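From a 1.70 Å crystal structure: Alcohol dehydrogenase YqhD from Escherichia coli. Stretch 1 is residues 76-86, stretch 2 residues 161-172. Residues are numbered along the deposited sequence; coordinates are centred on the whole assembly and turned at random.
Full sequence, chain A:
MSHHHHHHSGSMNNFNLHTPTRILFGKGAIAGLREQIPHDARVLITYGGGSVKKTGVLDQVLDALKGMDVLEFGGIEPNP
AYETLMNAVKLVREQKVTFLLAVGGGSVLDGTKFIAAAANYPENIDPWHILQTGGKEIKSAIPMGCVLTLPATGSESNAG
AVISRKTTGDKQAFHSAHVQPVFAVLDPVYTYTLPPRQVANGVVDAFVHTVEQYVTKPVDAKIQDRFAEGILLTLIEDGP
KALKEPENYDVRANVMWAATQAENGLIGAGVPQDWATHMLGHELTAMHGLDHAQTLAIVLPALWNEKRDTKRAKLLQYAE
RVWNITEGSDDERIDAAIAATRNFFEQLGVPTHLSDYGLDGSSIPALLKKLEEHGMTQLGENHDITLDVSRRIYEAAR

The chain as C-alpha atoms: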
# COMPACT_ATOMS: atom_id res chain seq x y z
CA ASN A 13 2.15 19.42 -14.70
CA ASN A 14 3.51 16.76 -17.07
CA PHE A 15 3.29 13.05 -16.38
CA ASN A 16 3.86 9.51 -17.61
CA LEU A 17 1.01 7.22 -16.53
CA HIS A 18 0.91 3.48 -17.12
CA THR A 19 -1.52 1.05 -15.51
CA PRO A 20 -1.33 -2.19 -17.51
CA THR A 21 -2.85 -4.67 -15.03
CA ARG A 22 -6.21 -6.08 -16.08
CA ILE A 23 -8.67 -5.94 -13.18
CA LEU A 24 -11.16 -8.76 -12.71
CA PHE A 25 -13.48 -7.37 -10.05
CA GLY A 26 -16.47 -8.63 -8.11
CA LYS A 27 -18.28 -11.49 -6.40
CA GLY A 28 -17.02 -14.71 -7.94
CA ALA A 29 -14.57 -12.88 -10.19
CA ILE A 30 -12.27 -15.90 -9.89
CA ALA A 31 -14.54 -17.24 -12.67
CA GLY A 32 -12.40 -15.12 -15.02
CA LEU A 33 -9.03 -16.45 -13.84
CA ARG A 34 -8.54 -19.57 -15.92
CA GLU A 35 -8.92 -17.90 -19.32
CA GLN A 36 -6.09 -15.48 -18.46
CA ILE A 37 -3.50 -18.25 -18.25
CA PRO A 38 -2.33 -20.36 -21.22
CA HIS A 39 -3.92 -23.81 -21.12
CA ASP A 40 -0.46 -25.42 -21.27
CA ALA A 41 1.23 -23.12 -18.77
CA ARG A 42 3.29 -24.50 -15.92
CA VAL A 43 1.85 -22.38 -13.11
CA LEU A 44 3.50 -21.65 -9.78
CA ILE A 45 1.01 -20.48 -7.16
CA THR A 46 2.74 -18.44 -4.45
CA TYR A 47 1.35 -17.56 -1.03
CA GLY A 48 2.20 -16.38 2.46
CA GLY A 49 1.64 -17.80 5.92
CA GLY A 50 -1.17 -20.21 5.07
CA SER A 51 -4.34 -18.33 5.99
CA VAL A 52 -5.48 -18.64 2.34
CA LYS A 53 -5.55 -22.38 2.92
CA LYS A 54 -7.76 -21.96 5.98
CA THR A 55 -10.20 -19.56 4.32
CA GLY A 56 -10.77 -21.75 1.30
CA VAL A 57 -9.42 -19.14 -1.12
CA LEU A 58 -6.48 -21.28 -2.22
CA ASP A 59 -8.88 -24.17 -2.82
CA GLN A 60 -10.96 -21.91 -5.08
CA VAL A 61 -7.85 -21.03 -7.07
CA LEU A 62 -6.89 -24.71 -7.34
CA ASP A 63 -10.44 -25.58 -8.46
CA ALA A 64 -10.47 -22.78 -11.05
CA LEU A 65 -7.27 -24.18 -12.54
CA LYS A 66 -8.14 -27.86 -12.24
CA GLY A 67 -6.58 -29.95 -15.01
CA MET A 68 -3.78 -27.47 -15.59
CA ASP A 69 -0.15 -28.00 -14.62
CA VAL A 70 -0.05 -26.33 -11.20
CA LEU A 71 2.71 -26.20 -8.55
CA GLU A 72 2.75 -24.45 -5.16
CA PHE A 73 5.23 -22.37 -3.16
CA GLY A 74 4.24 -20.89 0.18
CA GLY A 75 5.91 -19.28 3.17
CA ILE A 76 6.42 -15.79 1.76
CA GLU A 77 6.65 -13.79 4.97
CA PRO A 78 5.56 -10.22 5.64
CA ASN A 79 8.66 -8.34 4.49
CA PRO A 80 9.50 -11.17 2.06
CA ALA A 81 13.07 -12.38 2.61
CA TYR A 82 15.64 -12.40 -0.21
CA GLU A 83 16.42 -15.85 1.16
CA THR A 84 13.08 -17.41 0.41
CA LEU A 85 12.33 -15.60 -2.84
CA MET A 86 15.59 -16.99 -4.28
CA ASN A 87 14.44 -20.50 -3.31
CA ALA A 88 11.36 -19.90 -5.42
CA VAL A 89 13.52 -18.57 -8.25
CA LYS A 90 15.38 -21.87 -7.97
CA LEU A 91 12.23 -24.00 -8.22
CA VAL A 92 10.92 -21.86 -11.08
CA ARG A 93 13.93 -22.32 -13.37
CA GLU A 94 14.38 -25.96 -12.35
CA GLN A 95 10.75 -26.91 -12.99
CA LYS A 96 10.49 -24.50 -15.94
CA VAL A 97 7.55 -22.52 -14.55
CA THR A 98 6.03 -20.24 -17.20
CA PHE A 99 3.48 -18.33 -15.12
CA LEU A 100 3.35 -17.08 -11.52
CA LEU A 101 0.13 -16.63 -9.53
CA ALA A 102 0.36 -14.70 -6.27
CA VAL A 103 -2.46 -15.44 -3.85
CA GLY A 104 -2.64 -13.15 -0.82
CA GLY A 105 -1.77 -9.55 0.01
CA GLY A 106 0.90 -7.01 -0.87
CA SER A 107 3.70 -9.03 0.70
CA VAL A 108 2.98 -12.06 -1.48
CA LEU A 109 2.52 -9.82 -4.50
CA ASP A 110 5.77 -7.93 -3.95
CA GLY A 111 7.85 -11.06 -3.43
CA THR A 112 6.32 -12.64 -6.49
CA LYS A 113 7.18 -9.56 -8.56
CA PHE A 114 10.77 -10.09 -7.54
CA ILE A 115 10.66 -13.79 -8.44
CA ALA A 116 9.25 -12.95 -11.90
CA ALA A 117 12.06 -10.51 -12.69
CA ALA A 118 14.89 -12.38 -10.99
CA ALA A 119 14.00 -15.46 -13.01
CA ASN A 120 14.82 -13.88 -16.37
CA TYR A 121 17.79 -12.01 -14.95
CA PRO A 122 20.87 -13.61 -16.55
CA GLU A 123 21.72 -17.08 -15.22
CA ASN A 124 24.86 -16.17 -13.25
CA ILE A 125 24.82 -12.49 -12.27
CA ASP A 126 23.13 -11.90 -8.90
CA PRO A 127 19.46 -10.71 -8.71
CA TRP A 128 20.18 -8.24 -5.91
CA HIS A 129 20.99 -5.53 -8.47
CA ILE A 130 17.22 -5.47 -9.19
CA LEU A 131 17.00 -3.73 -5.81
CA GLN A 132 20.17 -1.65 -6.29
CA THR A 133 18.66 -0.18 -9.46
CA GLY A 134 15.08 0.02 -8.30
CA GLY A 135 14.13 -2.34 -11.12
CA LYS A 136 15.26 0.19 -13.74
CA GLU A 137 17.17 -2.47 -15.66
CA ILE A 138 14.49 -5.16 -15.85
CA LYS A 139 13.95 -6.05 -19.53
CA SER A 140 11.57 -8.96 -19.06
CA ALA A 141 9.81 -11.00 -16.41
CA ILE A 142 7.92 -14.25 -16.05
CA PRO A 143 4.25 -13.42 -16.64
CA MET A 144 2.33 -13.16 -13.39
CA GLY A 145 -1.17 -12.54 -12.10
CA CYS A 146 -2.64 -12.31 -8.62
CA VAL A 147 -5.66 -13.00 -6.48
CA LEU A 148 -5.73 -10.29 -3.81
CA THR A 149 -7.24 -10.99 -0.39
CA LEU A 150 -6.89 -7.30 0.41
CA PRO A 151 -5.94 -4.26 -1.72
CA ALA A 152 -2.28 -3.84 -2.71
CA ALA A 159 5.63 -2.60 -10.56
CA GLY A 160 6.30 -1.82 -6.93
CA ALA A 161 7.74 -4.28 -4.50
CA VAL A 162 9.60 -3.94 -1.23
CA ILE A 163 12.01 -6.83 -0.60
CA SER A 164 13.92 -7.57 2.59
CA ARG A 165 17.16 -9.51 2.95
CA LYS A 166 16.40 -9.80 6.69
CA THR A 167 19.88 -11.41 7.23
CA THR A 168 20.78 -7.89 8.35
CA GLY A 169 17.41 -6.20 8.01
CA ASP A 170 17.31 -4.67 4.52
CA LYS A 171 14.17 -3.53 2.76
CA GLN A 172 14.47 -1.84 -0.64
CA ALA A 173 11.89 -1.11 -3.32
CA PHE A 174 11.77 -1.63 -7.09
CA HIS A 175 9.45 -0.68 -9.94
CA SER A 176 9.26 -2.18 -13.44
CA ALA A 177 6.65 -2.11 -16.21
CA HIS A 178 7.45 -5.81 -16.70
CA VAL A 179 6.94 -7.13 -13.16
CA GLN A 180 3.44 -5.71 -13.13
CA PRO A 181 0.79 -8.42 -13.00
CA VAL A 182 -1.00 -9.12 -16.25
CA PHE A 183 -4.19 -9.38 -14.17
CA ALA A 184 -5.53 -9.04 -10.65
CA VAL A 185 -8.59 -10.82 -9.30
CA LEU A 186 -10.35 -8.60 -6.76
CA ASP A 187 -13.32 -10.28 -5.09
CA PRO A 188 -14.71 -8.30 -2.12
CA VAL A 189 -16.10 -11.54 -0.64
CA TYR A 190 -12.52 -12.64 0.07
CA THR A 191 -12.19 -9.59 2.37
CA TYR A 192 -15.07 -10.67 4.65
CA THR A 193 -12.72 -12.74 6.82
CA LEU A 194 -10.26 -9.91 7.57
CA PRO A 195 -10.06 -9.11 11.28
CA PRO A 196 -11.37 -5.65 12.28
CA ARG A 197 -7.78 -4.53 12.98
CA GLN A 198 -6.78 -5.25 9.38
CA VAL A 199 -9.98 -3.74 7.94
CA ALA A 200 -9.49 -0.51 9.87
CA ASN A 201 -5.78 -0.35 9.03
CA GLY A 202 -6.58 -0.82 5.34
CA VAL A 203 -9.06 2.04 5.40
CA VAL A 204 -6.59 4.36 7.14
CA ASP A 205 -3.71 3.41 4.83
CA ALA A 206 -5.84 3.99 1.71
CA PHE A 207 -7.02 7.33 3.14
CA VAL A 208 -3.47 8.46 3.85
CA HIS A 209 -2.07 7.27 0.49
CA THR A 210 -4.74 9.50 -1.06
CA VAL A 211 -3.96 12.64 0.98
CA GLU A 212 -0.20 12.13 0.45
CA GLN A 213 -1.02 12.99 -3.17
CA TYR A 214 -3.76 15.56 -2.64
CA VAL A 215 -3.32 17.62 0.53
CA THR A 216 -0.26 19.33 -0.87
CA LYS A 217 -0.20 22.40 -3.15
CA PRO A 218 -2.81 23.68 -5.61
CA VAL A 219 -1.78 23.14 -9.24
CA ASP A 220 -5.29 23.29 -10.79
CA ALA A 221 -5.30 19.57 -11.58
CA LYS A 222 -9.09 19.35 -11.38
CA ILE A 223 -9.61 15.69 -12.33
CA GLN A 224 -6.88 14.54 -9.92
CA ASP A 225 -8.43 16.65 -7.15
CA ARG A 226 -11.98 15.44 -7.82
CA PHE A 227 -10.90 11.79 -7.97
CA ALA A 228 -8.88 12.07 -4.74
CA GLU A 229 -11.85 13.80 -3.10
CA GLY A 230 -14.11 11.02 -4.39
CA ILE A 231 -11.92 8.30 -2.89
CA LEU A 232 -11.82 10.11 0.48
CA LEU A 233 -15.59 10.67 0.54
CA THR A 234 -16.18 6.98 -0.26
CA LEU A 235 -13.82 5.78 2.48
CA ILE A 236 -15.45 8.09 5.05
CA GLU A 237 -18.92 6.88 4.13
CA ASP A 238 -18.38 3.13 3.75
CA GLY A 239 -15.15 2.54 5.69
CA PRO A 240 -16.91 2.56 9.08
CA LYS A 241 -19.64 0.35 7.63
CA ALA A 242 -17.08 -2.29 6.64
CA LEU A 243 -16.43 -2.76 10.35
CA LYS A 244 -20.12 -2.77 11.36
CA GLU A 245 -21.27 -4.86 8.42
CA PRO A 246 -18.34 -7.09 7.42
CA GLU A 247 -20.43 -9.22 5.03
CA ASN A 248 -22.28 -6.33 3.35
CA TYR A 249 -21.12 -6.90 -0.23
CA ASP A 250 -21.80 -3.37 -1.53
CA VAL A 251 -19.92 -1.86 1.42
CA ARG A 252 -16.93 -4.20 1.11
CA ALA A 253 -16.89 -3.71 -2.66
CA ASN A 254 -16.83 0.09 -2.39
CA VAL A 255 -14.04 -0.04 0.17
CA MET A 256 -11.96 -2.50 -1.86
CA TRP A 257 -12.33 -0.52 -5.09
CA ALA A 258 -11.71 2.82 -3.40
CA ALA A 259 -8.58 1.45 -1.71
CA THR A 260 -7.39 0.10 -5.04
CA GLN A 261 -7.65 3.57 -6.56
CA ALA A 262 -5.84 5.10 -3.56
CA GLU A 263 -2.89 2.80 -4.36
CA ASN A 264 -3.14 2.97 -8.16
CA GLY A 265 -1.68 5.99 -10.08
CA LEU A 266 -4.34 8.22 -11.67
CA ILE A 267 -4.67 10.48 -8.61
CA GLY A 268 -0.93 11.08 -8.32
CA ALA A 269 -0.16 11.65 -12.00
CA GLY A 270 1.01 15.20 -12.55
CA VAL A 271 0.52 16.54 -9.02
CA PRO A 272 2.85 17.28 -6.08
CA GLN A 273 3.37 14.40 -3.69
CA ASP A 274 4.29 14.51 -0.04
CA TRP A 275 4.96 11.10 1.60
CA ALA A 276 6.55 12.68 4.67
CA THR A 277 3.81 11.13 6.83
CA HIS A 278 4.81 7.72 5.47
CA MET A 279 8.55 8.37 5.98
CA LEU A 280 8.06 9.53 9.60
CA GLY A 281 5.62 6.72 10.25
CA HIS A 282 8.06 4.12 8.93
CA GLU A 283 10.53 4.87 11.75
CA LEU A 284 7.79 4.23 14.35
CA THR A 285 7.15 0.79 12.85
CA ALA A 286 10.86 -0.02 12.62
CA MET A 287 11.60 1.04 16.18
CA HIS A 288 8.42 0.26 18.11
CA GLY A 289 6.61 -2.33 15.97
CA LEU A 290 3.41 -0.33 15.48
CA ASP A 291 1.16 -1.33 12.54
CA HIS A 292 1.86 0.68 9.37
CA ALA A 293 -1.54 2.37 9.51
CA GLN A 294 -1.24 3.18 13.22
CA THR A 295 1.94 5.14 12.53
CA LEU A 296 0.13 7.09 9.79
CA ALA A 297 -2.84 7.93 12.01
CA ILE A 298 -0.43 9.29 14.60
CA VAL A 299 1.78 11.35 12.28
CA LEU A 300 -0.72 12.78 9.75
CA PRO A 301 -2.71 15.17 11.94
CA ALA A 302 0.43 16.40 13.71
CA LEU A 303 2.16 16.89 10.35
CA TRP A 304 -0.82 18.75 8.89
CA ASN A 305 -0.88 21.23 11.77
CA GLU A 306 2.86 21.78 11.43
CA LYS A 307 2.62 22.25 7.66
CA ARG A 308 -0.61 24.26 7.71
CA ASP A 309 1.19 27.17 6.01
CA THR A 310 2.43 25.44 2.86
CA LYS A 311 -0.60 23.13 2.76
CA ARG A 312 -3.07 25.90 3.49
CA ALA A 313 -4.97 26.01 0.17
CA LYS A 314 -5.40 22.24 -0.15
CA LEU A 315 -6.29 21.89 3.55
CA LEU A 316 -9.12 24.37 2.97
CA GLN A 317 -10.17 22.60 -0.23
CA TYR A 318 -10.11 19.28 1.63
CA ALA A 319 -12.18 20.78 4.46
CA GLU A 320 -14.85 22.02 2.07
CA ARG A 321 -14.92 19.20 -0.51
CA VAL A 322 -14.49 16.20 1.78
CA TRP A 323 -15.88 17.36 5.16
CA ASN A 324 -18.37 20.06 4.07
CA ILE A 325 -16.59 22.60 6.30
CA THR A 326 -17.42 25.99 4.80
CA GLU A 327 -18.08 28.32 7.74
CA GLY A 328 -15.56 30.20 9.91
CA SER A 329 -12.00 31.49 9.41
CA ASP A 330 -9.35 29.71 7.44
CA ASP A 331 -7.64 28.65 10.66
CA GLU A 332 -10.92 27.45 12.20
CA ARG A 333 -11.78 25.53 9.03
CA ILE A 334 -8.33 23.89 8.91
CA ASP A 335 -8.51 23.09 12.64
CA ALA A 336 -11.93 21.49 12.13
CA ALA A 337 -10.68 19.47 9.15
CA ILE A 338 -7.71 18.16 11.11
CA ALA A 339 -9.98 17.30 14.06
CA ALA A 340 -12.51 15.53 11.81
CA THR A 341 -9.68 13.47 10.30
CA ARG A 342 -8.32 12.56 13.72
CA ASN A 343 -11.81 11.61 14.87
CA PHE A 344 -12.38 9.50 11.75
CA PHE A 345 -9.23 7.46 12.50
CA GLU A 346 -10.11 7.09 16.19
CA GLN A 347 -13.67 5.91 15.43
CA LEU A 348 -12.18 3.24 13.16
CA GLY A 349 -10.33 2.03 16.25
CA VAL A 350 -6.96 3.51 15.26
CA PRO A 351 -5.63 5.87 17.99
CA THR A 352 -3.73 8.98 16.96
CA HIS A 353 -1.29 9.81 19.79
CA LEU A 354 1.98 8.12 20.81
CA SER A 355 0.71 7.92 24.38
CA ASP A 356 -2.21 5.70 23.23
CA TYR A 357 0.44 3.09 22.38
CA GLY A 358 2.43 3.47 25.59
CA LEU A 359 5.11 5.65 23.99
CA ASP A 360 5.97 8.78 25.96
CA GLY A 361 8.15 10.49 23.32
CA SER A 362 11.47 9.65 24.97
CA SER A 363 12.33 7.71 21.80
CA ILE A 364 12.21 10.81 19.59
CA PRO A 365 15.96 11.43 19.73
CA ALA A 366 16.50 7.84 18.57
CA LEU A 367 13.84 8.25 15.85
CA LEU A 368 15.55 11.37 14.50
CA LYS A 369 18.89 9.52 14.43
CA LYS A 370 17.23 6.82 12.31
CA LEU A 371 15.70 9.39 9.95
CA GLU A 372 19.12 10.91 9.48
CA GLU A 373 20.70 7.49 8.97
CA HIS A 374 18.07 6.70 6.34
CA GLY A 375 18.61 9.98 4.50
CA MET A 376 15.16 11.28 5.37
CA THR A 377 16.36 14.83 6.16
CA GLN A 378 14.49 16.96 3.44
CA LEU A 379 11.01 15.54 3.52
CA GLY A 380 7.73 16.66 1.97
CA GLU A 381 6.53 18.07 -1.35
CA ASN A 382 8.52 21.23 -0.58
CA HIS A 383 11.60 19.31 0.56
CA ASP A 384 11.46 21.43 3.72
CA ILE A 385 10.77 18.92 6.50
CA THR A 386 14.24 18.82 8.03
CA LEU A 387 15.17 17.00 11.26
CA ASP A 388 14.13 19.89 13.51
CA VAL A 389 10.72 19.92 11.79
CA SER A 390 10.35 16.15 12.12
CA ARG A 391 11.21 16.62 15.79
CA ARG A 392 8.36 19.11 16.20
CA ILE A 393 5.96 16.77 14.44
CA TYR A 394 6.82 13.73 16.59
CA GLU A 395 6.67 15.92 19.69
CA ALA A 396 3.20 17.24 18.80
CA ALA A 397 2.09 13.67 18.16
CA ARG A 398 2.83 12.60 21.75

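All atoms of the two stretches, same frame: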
# COMPACT_ATOMS: atom_id res chain seq x y z
N ILE A 76 5.99 -17.17 1.96
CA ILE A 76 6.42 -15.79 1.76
C ILE A 76 5.97 -14.99 2.98
O ILE A 76 4.79 -14.88 3.27
CB ILE A 76 5.87 -15.18 0.46
CG1 ILE A 76 6.45 -15.90 -0.76
CG2 ILE A 76 6.22 -13.70 0.38
CD1 ILE A 76 5.94 -15.37 -2.10
N GLU A 77 6.94 -14.47 3.72
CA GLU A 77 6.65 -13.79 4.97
C GLU A 77 6.31 -12.33 4.73
O GLU A 77 6.63 -11.78 3.67
CB GLU A 77 7.83 -13.93 5.93
CG GLU A 77 9.18 -13.63 5.29
CD GLU A 77 9.81 -14.88 4.68
OE1 GLU A 77 9.41 -15.99 5.07
OE2 GLU A 77 10.68 -14.74 3.80
N PRO A 78 5.64 -11.69 5.70
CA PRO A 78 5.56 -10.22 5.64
C PRO A 78 6.99 -9.71 5.62
O PRO A 78 7.83 -10.28 6.32
CB PRO A 78 4.83 -9.84 6.93
CG PRO A 78 4.10 -11.09 7.34
CD PRO A 78 4.96 -12.23 6.89
N ASN A 79 7.27 -8.68 4.82
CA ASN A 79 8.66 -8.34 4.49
C ASN A 79 9.34 -9.57 3.91
O ASN A 79 10.18 -10.19 4.58
CB ASN A 79 9.42 -7.82 5.72
CG ASN A 79 8.87 -6.51 6.25
OD1 ASN A 79 7.96 -5.92 5.66
ND2 ASN A 79 9.40 -6.06 7.37
N PRO A 80 8.97 -9.95 2.68
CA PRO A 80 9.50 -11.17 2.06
C PRO A 80 11.02 -11.20 2.01
O PRO A 80 11.64 -10.24 1.52
CB PRO A 80 8.89 -11.13 0.64
CG PRO A 80 8.47 -9.71 0.43
CD PRO A 80 8.08 -9.21 1.78
N ALA A 81 11.62 -12.28 2.51
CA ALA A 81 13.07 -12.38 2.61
C ALA A 81 13.72 -12.75 1.28
O ALA A 81 13.22 -13.60 0.54
CB ALA A 81 13.46 -13.39 3.67
N TYR A 82 14.85 -12.10 0.98
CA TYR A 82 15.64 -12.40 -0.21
C TYR A 82 16.05 -13.86 -0.22
O TYR A 82 16.22 -14.46 -1.28
CB TYR A 82 16.88 -11.50 -0.27
CG TYR A 82 17.87 -11.82 -1.38
CD1 TYR A 82 17.80 -11.18 -2.61
CD2 TYR A 82 18.89 -12.75 -1.18
CE1 TYR A 82 18.70 -11.46 -3.62
CE2 TYR A 82 19.79 -13.04 -2.20
CZ TYR A 82 19.69 -12.40 -3.41
OH TYR A 82 20.58 -12.67 -4.42
N GLU A 83 16.21 -14.42 0.98
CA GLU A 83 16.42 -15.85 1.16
C GLU A 83 15.39 -16.64 0.39
O GLU A 83 15.70 -17.31 -0.59
CB GLU A 83 16.32 -16.24 2.64
CG GLU A 83 17.39 -15.69 3.57
CD GLU A 83 17.17 -16.13 5.00
OE1 GLU A 83 17.16 -17.35 5.26
OE2 GLU A 83 17.00 -15.25 5.88
N THR A 84 14.15 -16.54 0.85
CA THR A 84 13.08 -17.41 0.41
C THR A 84 12.69 -17.18 -1.04
O THR A 84 12.41 -18.13 -1.77
CB THR A 84 11.83 -17.23 1.30
OG1 THR A 84 12.22 -17.33 2.68
CG2 THR A 84 10.79 -18.29 0.99
N LEU A 85 12.70 -15.92 -1.47
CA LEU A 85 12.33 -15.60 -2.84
C LEU A 85 13.31 -16.26 -3.82
O LEU A 85 12.90 -16.72 -4.89
CB LEU A 85 12.28 -14.09 -3.05
CG LEU A 85 11.33 -13.34 -2.11
CD1 LEU A 85 11.32 -11.86 -2.41
CD2 LEU A 85 9.91 -13.90 -2.21
N MET A 86 14.58 -16.33 -3.45
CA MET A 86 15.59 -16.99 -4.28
C MET A 86 15.34 -18.50 -4.37
O MET A 86 15.63 -19.11 -5.41
CB MET A 86 16.99 -16.74 -3.74
CG MET A 86 17.64 -15.47 -4.24
SD MET A 86 17.74 -15.40 -6.05
CE MET A 86 16.41 -14.27 -6.39
N ALA A 161 7.52 -3.16 -5.38
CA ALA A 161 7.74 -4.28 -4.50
C ALA A 161 8.86 -3.96 -3.53
O ALA A 161 9.90 -3.45 -3.92
CB ALA A 161 8.06 -5.53 -5.29
N VAL A 162 8.63 -4.27 -2.26
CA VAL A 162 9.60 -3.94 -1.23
C VAL A 162 10.15 -5.23 -0.61
O VAL A 162 9.48 -5.89 0.18
CB VAL A 162 8.99 -3.04 -0.16
CG1 VAL A 162 10.09 -2.38 0.64
CG2 VAL A 162 8.11 -1.98 -0.81
N ILE A 163 11.39 -5.57 -0.98
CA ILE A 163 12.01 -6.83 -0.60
C ILE A 163 12.99 -6.64 0.54
O ILE A 163 13.72 -5.65 0.59
CB ILE A 163 12.76 -7.47 -1.80
CG1 ILE A 163 11.83 -7.58 -3.01
CG2 ILE A 163 13.35 -8.83 -1.42
CD1 ILE A 163 10.56 -8.36 -2.74
N SER A 164 13.00 -7.59 1.46
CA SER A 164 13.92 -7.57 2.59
C SER A 164 14.93 -8.70 2.47
O SER A 164 14.60 -9.78 1.99
CB SER A 164 13.15 -7.69 3.91
OG SER A 164 11.91 -7.00 3.84
N ARG A 165 16.16 -8.44 2.89
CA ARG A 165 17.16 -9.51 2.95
C ARG A 165 17.16 -10.14 4.34
O ARG A 165 17.74 -11.20 4.56
CB ARG A 165 18.56 -8.97 2.60
CG ARG A 165 19.40 -9.93 1.77
CD ARG A 165 20.57 -9.23 1.06
NE ARG A 165 20.89 -7.93 1.63
CZ ARG A 165 21.51 -6.95 0.98
NH1 ARG A 165 21.93 -7.15 -0.26
NH2 ARG A 165 21.76 -5.79 1.58
N LYS A 166 16.49 -9.46 5.27
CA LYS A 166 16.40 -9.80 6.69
C LYS A 166 17.71 -10.27 7.38
O LYS A 166 17.90 -9.96 8.57
CB LYS A 166 15.30 -10.85 6.93
CG LYS A 166 15.63 -11.91 7.98
CD LYS A 166 14.70 -13.10 7.91
CE LYS A 166 13.30 -12.64 8.26
NZ LYS A 166 12.26 -13.68 8.10
N THR A 167 18.60 -10.97 6.66
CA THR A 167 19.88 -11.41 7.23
C THR A 167 20.65 -10.31 7.97
O THR A 167 21.38 -10.61 8.92
OG1 THR A 167 20.01 -12.86 5.25
CG2 THR A 167 21.95 -12.84 6.74
N THR A 168 20.46 -9.06 7.54
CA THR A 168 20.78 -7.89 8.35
C THR A 168 19.74 -6.80 8.10
O THR A 168 20.11 -5.62 7.94
CB THR A 168 22.20 -7.33 8.04
OG1 THR A 168 23.08 -8.40 7.64
CG2 THR A 168 22.78 -6.63 9.26
N GLY A 169 18.48 -7.18 7.98
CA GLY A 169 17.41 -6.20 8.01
C GLY A 169 17.25 -5.17 6.89
O GLY A 169 16.92 -4.01 7.16
N ASP A 170 17.50 -5.57 5.65
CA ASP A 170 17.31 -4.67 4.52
C ASP A 170 15.84 -4.55 4.19
O ASP A 170 15.03 -5.32 4.70
CB ASP A 170 18.08 -5.20 3.31
CG ASP A 170 19.57 -5.23 3.55
OD1 ASP A 170 20.16 -4.15 3.73
OD2 ASP A 170 20.14 -6.34 3.60
N LYS A 171 15.50 -3.59 3.34
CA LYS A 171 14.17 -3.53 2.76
C LYS A 171 14.14 -2.43 1.71
O LYS A 171 13.84 -1.27 2.01
CB LYS A 171 13.11 -3.31 3.84
CG LYS A 171 11.69 -3.53 3.36
CD LYS A 171 10.62 -3.19 4.40
CE LYS A 171 11.02 -3.49 5.84
NZ LYS A 171 11.62 -4.85 6.05
N GLN A 172 14.46 -2.79 0.47
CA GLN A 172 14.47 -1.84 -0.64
C GLN A 172 13.28 -2.05 -1.56
O GLN A 172 12.62 -3.08 -1.52
CB GLN A 172 15.76 -1.96 -1.43
CG GLN A 172 16.91 -1.17 -0.85
CD GLN A 172 18.14 -1.22 -1.73
OE1 GLN A 172 18.20 -2.01 -2.67
NE2 GLN A 172 19.12 -0.38 -1.43

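The most unusual feature is how little backbone pairing joins the stretches: a single bridge, Ala-81 with Ser-164 (CA to CA 4.9 Å), placed exactly where a helix begins. Two hydrogen bonds flank Ala-81, and both use the backbone of Ser-164. Ser-164 N donates to Pro-80 O (3.0 Å, 159° at the hydrogen), and Tyr-82 N donates to Ser-164 O at a short 2.5 Å and a more bent 134°. Ala-81 CA also lies 3.1 Å from Ser-164 O, a CA-H...O contact. Proline suits position 80, since the pairing asks only for its carbonyl.

Beneath this bridge, Ile-163, with both chi angles in m, brings CD1 to 3.6 Å from Leu-85 CD1 and 4.0 Å from Pro-80 CG. All three residues are buried, and their apolar side chains need no polar partner there. Tyr-82, chi1 t, starts toward the second stretch, with its CB 3.6 Å from Arg-165 CG, but its end leads away.

Support also comes from within each stretch. Glu-77 OE2 accepts from Ala-81 N (2.9 Å) and Thr-84 OG1 (3.2 Å), tying the loop to the helix start. Arg-165 NE forms a salt bridge with Asp-170 OD2 (2.6 Å), while Lys-171 NZ donates to Ser-164 OG (3.1 Å). The contact buries 556 Å² in total.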